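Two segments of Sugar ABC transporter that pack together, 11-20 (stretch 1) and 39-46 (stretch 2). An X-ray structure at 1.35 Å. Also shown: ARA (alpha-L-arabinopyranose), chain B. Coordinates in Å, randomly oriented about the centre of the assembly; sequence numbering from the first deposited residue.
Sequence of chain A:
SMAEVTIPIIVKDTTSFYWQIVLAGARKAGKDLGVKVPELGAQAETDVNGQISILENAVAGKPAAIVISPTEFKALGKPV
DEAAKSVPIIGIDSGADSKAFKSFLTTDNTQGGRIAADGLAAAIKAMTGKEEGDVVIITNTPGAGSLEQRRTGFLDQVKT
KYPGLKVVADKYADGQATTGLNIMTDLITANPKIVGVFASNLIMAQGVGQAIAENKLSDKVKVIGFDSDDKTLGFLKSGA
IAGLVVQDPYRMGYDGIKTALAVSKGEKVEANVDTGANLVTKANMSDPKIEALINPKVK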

ATOM      1  N   VAL A  11      12.629   2.157  -0.407  1.00 11.60           N
ATOM      2  CA  VAL A  11      11.211   2.116  -0.717  1.00 11.64           C
ATOM      3  C   VAL A  11      10.970   1.494  -2.084  1.00 12.57           C
ATOM      4  O   VAL A  11      11.925   1.273  -2.833  1.00 13.29           O
ATOM      5  CB  VAL A  11      10.556   3.491  -0.617  1.00 12.19           C
ATOM      6  CG1 VAL A  11      10.675   4.014   0.822  1.00 15.86           C
ATOM      7  CG2 VAL A  11      11.177   4.461  -1.620  1.00 15.01           C
ATOM      8  N   LYS A  12       9.712   1.172  -2.396  1.00 11.85           N
ATOM      9  CA  LYS A  12       9.410   0.552  -3.713  1.00 12.55           C
ATOM     10  C   LYS A  12       9.552   1.541  -4.879  1.00 13.42           C
ATOM     11  O   LYS A  12       9.842   1.140  -5.991  1.00 13.99           O
ATOM     12  CB  LYS A  12       7.986  -0.020  -3.752  1.00 12.19           C
ATOM     13  CG  LYS A  12       7.673  -1.091  -2.725  1.00 12.79           C
ATOM     14  CD  LYS A  12       6.351  -1.749  -3.031  1.00 11.62           C
ATOM     15  CE  LYS A  12       5.952  -2.785  -2.005  1.00 14.30           C
ATOM     16  NZ  LYS A  12       4.732  -3.510  -2.475  1.00 17.74           N
ATOM     17  N   ASP A  13       9.214   2.824  -4.649  1.00 12.09           N
ATOM     18  CA  ASP A  13       9.143   3.789  -5.755  1.00 15.37           C
ATOM     19  C   ASP A  13       9.191   5.199  -5.175  1.00 16.21           C
ATOM     20  O   ASP A  13       8.242   5.657  -4.551  1.00 15.98           O
ATOM     21  CB  ASP A  13       7.850   3.578  -6.567  1.00 15.17           C
ATOM     22  CG  ASP A  13       7.683   4.589  -7.753  1.00 16.81           C
ATOM     23  OD1 ASP A  13       8.478   5.552  -7.879  1.00 18.41           O
ATOM     24  OD2 ASP A  13       6.728   4.451  -8.543  1.00 22.67           O
ATOM     25  N   THR A  14      10.306   5.875  -5.397  1.00 14.91           N
ATOM     26  CA  THR A  14      10.518   7.223  -4.834  1.00 17.17           C
ATOM     27  C   THR A  14       9.632   8.322  -5.421  1.00 18.56           C
ATOM     28  O   THR A  14       9.561   9.394  -4.839  1.00 21.20           O
ATOM     29  CB  THR A  14      11.991   7.657  -4.999  1.00 20.15           C
ATOM     30  OG1 THR A  14      12.324   7.700  -6.404  1.00 23.09           O
ATOM     31  CG2 THR A  14      12.939   6.715  -4.237  1.00 18.71           C
ATOM     32  N   THR A  15       8.986   8.055  -6.553  1.00 17.48           N
ATOM     33  CA  THR A  15       8.096   9.012  -7.223  1.00 21.17           C
ATOM     34  C   THR A  15       6.642   8.976  -6.749  1.00 21.20           C
ATOM     35  O   THR A  15       5.836   9.793  -7.151  1.00 25.86           O
ATOM     36  CB  THR A  15       8.099   8.792  -8.756  1.00 24.89           C
ATOM     37  OG1 THR A  15       7.395   7.586  -9.090  1.00 24.84           O
ATOM     38  CG2 THR A  15       9.530   8.712  -9.303  1.00 25.99           C
ATOM     39  N   SER A  16       6.320   8.027  -5.890  1.00 17.05           N
ATOM     40  CA  SER A  16       4.958   7.822  -5.392  1.00 18.15           C
ATOM     41  C   SER A  16       4.728   8.638  -4.121  1.00 16.60           C
ATOM     42  O   SER A  16       5.546   8.617  -3.238  1.00 15.50           O
ATOM     43  CB  SER A  16       4.791   6.327  -5.070  1.00 17.92           C
ATOM     44  OG  SER A  16       3.633   6.048  -4.277  1.00 20.70           O
ATOM     45  N   PHE A  17       3.599   9.342  -4.036  1.00 16.35           N
ATOM     46  CA  PHE A  17       3.289  10.110  -2.830  1.00 16.91           C
ATOM     47  C   PHE A  17       3.262   9.241  -1.584  1.00 16.39           C
ATOM     48  O   PHE A  17       3.677   9.670  -0.516  1.00 16.04           O
ATOM     49  CB  PHE A  17       1.961  10.813  -2.981  1.00 14.62           C
ATOM     50  CG  PHE A  17       1.588  11.672  -1.819  1.00 17.79           C
ATOM     51  CD1 PHE A  17       2.247  12.850  -1.584  1.00 29.27           C
ATOM     52  CD2 PHE A  17       0.572  11.285  -0.973  1.00 18.82           C
ATOM     53  CE1 PHE A  17       1.873  13.656  -0.511  1.00 32.91           C
ATOM     54  CE2 PHE A  17       0.177  12.066   0.083  1.00 21.85           C
ATOM     55  CZ  PHE A  17       0.845  13.247   0.330  1.00 24.10           C
ATOM     56  N   TYR A  18       2.735   8.029  -1.709  1.00 12.27           N
ATOM     57  CA  TYR A  18       2.703   7.147  -0.565  1.00 13.20           C
ATOM     58  C   TYR A  18       4.115   6.912   0.014  1.00 13.01           C
ATOM     59  O   TYR A  18       4.336   7.023   1.223  1.00 13.33           O
ATOM     60  CB  TYR A  18       2.109   5.814  -0.979  1.00 13.09           C
ATOM     61  CG  TYR A  18       2.060   4.816   0.150  1.00 12.91           C
ATOM     62  CD1 TYR A  18       1.002   4.783   1.053  1.00 13.71           C
ATOM     63  CD2 TYR A  18       3.076   3.855   0.314  1.00 13.87           C
ATOM     64  CE1 TYR A  18       0.958   3.846   2.078  1.00 13.63           C
ATOM     65  CE2 TYR A  18       3.032   2.941   1.353  1.00 12.23           C
ATOM     66  CZ  TYR A  18       1.958   2.908   2.207  1.00 11.61           C
ATOM     67  OH  TYR A  18       1.897   1.987   3.233  1.00 15.61           O
ATOM     68  N   TRP A  19       5.047   6.557  -0.873  1.00 14.37           N
ATOM     69  CA  TRP A  19       6.435   6.310  -0.434  1.00 14.03           C
ATOM     70  C   TRP A  19       7.129   7.557   0.049  1.00 16.86           C
ATOM     71  O   TRP A  19       7.999   7.487   0.889  1.00 14.02           O
ATOM     72  CB  TRP A  19       7.276   5.584  -1.514  1.00 10.84           C
ATOM     73  CG  TRP A  19       6.731   4.221  -1.765  1.00 12.40           C
ATOM     74  CD1 TRP A  19       6.072   3.804  -2.861  1.00 14.98           C
ATOM     75  CD2 TRP A  19       6.632   3.179  -0.803  1.00 13.32           C
ATOM     76  NE1 TRP A  19       5.586   2.535  -2.675  1.00 13.62           N
ATOM     77  CE2 TRP A  19       5.936   2.124  -1.413  1.00 14.21           C
ATOM     78  CE3 TRP A  19       7.072   3.033   0.504  1.00 12.51           C
ATOM     79  CZ2 TRP A  19       5.688   0.960  -0.755  1.00 14.08           C
ATOM     80  CZ3 TRP A  19       6.835   1.871   1.155  1.00 14.80           C
ATOM     81  CH2 TRP A  19       6.145   0.859   0.529  1.00 13.70           C
ATOM     82  N   GLN A  20       6.726   8.701  -0.493  1.00 14.64           N
ATOM     83  CA  GLN A  20       7.250   9.991   0.005  1.00 14.77           C
ATOM     84  C   GLN A  20       6.814  10.263   1.453  1.00 11.36           C
ATOM     85  O   GLN A  20       7.556  10.854   2.240  1.00 16.84           O
ATOM     86  CB  GLN A  20       6.860  11.125  -0.923  1.00 16.88           C
ATOM     87  CG  GLN A  20       7.605  10.994  -2.243  1.00 17.80           C
ATOM     88  CD  GLN A  20       6.995  11.750  -3.409  1.00 22.28           C
ATOM     89  OE1 GLN A  20       6.012  12.494  -3.258  1.00 29.41           O
ATOM     90  NE2 GLN A  20       7.560  11.527  -4.609  1.00 29.44           N
ATOM     91  N   GLU A  39      17.969   7.903   1.574  1.00 14.82           N
ATOM     92  CA  GLU A  39      16.632   7.630   1.063  1.00 15.97           C
ATOM     93  C   GLU A  39      16.783   7.020  -0.324  1.00 17.79           C
ATOM     94  O   GLU A  39      17.095   7.701  -1.300  1.00 21.68           O
ATOM     95  CB  GLU A  39      15.833   8.933   1.027  1.00 15.30           C
ATOM     96  CG  GLU A  39      15.632   9.543   2.408  1.00 21.10           C
ATOM     97  CD  GLU A  39      14.884  10.866   2.428  1.00 24.96           C
ATOM     98  OE1 GLU A  39      14.161  11.195   1.457  1.00 23.28           O
ATOM     99  OE2 GLU A  39      14.971  11.581   3.451  1.00 25.52           O
ATOM    100  N   LEU A  40      16.561   5.717  -0.371  1.00 14.89           N
ATOM    101  CA  LEU A  40      16.893   4.870  -1.511  1.00 13.99           C
ATOM    102  C   LEU A  40      15.658   4.260  -2.142  1.00 12.11           C
ATOM    103  O   LEU A  40      14.618   4.112  -1.486  1.00 13.79           O
ATOM    104  CB  LEU A  40      17.855   3.751  -1.110  1.00 14.23           C
ATOM    105  CG  LEU A  40      19.149   4.161  -0.391  1.00 16.94           C
ATOM    106  CD1 LEU A  40      19.994   2.931  -0.102  1.00 18.52           C
ATOM    107  CD2 LEU A  40      19.938   5.211  -1.166  1.00 19.46           C
ATOM    108  N   GLY A  41      15.788   3.882  -3.413  1.00 16.84           N
ATOM    109  CA  GLY A  41      14.693   3.222  -4.100  1.00 14.93           C
ATOM    110  C   GLY A  41      14.707   3.465  -5.603  1.00 13.25           C
ATOM    111  O   GLY A  41      15.305   4.438  -6.093  1.00 17.30           O
ATOM    112  N   ALA A  42      14.088   2.534  -6.331  1.00 15.20           N
ATOM    113  CA  ALA A  42      13.883   2.649  -7.752  1.00 12.53           C
ATOM    114  C   ALA A  42      12.752   3.642  -7.988  1.00 13.06           C
ATOM    115  O   ALA A  42      12.178   4.204  -7.037  1.00 15.07           O
ATOM    116  CB  ALA A  42      13.581   1.277  -8.377  1.00 16.20           C
ATOM    117  N   GLN A  43      12.453   3.868  -9.260  1.00 14.50           N
ATOM    118  CA  GLN A  43      11.442   4.897  -9.659  1.00 14.30           C
ATOM    119  C   GLN A  43      10.208   4.195 -10.239  1.00 15.70           C
ATOM    120  O   GLN A  43       9.388   4.789 -10.940  1.00 18.11           O
ATOM    121  CB  GLN A  43      12.041   5.872 -10.654  1.00 18.19           C
ATOM    122  CG  GLN A  43      12.944   6.930 -10.035  1.00 23.87           C
ATOM    123  CD  GLN A  43      14.185   6.331  -9.401  1.00 31.60           C
ATOM    124  OE1 GLN A  43      14.407   6.459  -8.179  1.00 47.69           O
ATOM    125  NE2 GLN A  43      15.004   5.675 -10.220  1.00 24.61           N
ATOM    126  N   ALA A  44      10.070   2.906  -9.924  1.00 14.55           N
ATOM    127  CA  ALA A  44       8.882   2.156 -10.293  1.00 14.82           C
ATOM    128  C   ALA A  44       8.789   0.958  -9.378  1.00 14.58           C
ATOM    129  O   ALA A  44       9.789   0.291  -9.148  1.00 16.35           O
ATOM    130  CB  ALA A  44       8.923   1.694 -11.733  1.00 15.97           C
ATOM    131  N   GLU A  45       7.583   0.648  -8.910  1.00 14.61           N
ATOM    132  CA  GLU A  45       7.352  -0.575  -8.098  1.00 15.95           C
ATOM    133  C   GLU A  45       7.649  -1.861  -8.902  1.00 16.45           C
ATOM    134  O   GLU A  45       7.983  -2.937  -8.351  1.00 19.29           O
ATOM    135  CB  GLU A  45       5.912  -0.650  -7.550  1.00 19.17           C
ATOM    136  CG  GLU A  45       5.548   0.480  -6.616  1.00 16.56           C
ATOM    137  CD  GLU A  45       4.416   0.179  -5.643  1.00 20.88           C
ATOM    138  OE1 GLU A  45       3.738  -0.860  -5.758  1.00 27.75           O
ATOM    139  OE2 GLU A  45       4.213   1.059  -4.789  1.00 23.34           O
ATOM    140  N   THR A  46       7.523  -1.760 -10.209  1.00 12.48           N
ATOM    141  CA  THR A  46       7.727  -2.892 -11.105  1.00 14.55           C
ATOM    142  C   THR A  46       9.191  -3.152 -11.396  1.00 15.89           C
ATOM    143  O   THR A  46       9.534  -4.167 -12.010  1.00 14.62           O
ATOM    144  CB  THR A  46       7.006  -2.638 -12.448  1.00 12.76           C
ATOM    145  OG1 THR A  46       7.425  -1.368 -12.988  1.00 14.10           O
ATOM    146  CG2 THR A  46       5.518  -2.627 -12.242  1.00 12.56           C
TER
HETATM  147  C1  ARA B 401       0.483   1.257  -1.042  1.00 14.51           C
HETATM  148  C2  ARA B 401       0.941  -0.174  -0.700  1.00 21.84           C
HETATM  149  C3  ARA B 401       2.309  -0.425  -1.309  1.00 26.15           C
HETATM  150  C4  ARA B 401       2.332  -0.086  -2.810  1.00 25.71           C
HETATM  151  C5  ARA B 401       1.158   0.707  -3.205  1.00 17.84           C
HETATM  152  O1  ARA B 401      -0.893   0.939  -0.877  1.00 15.13           O
HETATM  153  O2  ARA B 401       1.038  -0.352   0.726  1.00 15.75           O
HETATM  154  O3  ARA B 401       2.693  -1.777  -1.009  1.00 21.89           O
HETATM  155  O4  ARA B 401       2.148  -1.231  -3.645  1.00 34.06           O
HETATM  156  O5  ARA B 401       0.818   1.787  -2.318  1.00 22.23           O
HETATM  157  O   HOH W   1      13.050   0.189  -5.027  1.00 14.84           O
HETATM  158  O   HOH W   2       4.426  -3.503  -5.163  1.00 44.30           O
HETATM  159  O   HOH W   3       6.456   4.886 -11.146  1.00 28.63           O
HETATM  160  O   HOH W   4       7.991   7.473 -12.039  1.00 43.97           O
HETATM  161  O   HOH W   5       1.810   3.236  -4.064  0.50 29.27           O

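A buried carboxylate in a sugar-binding protein often has two tasks, to join two segments of chain and to present an oxygen to the ligand, and this contact illustrates how one side chain can do both. Glu-45 has the largest area covered by the opposing stretch, 83 Å². Its CA-to-CB bond points sideways, but the end of the side chain comes nearer to the first stretch. There Glu-45 OE2 accepts a hydrogen bond from Trp-19 NE1 at 2.9 Å, nearly linear at 173° and lying near the plane of the indole at its edge. The other oxygen, Glu-45 OE1, accepts from ARA O4 at 2.7 Å, so the same group that ties the segments together also holds the arabinose.

Lys-12, with 56 Å² covered, runs alongside in an almost fully extended conformation, its CD 3.8 Å from CD of Glu-45. The charges do not meet directly: Lys-12 NZ stands 4.3 Å from Glu-45 OE1, beyond a salt bridge. Water 2 bridges them from one side, accepting from Lys-12 NZ at 2.7 Å and lying 2.8 Å from Glu-45 OE1. The ammonium remains close enough to the sugar for Lys-12 NZ to donate to ARA O3 at 3.1 Å.

Thr-14, also with 56 Å² covered, adds a backbone hydrogen bond to the side-chain one. Thr-14 N donates to Ala-42 O at 3.0 Å and 165°, and the same carbonyl oxygen receives a CA-H...O contact from Asp-13 CA at 3.3 Å. Further back, Val-11 N donates to Leu-40 O at 3.0 Å. Thr-14 CG2 packs 3.8 Å from Gly-41 O, in a place where glycine matters: a CB on Gly-41 would lie 2.9 Å from Val-11 O, a clash, and 3.1 Å from Thr-14 CG2.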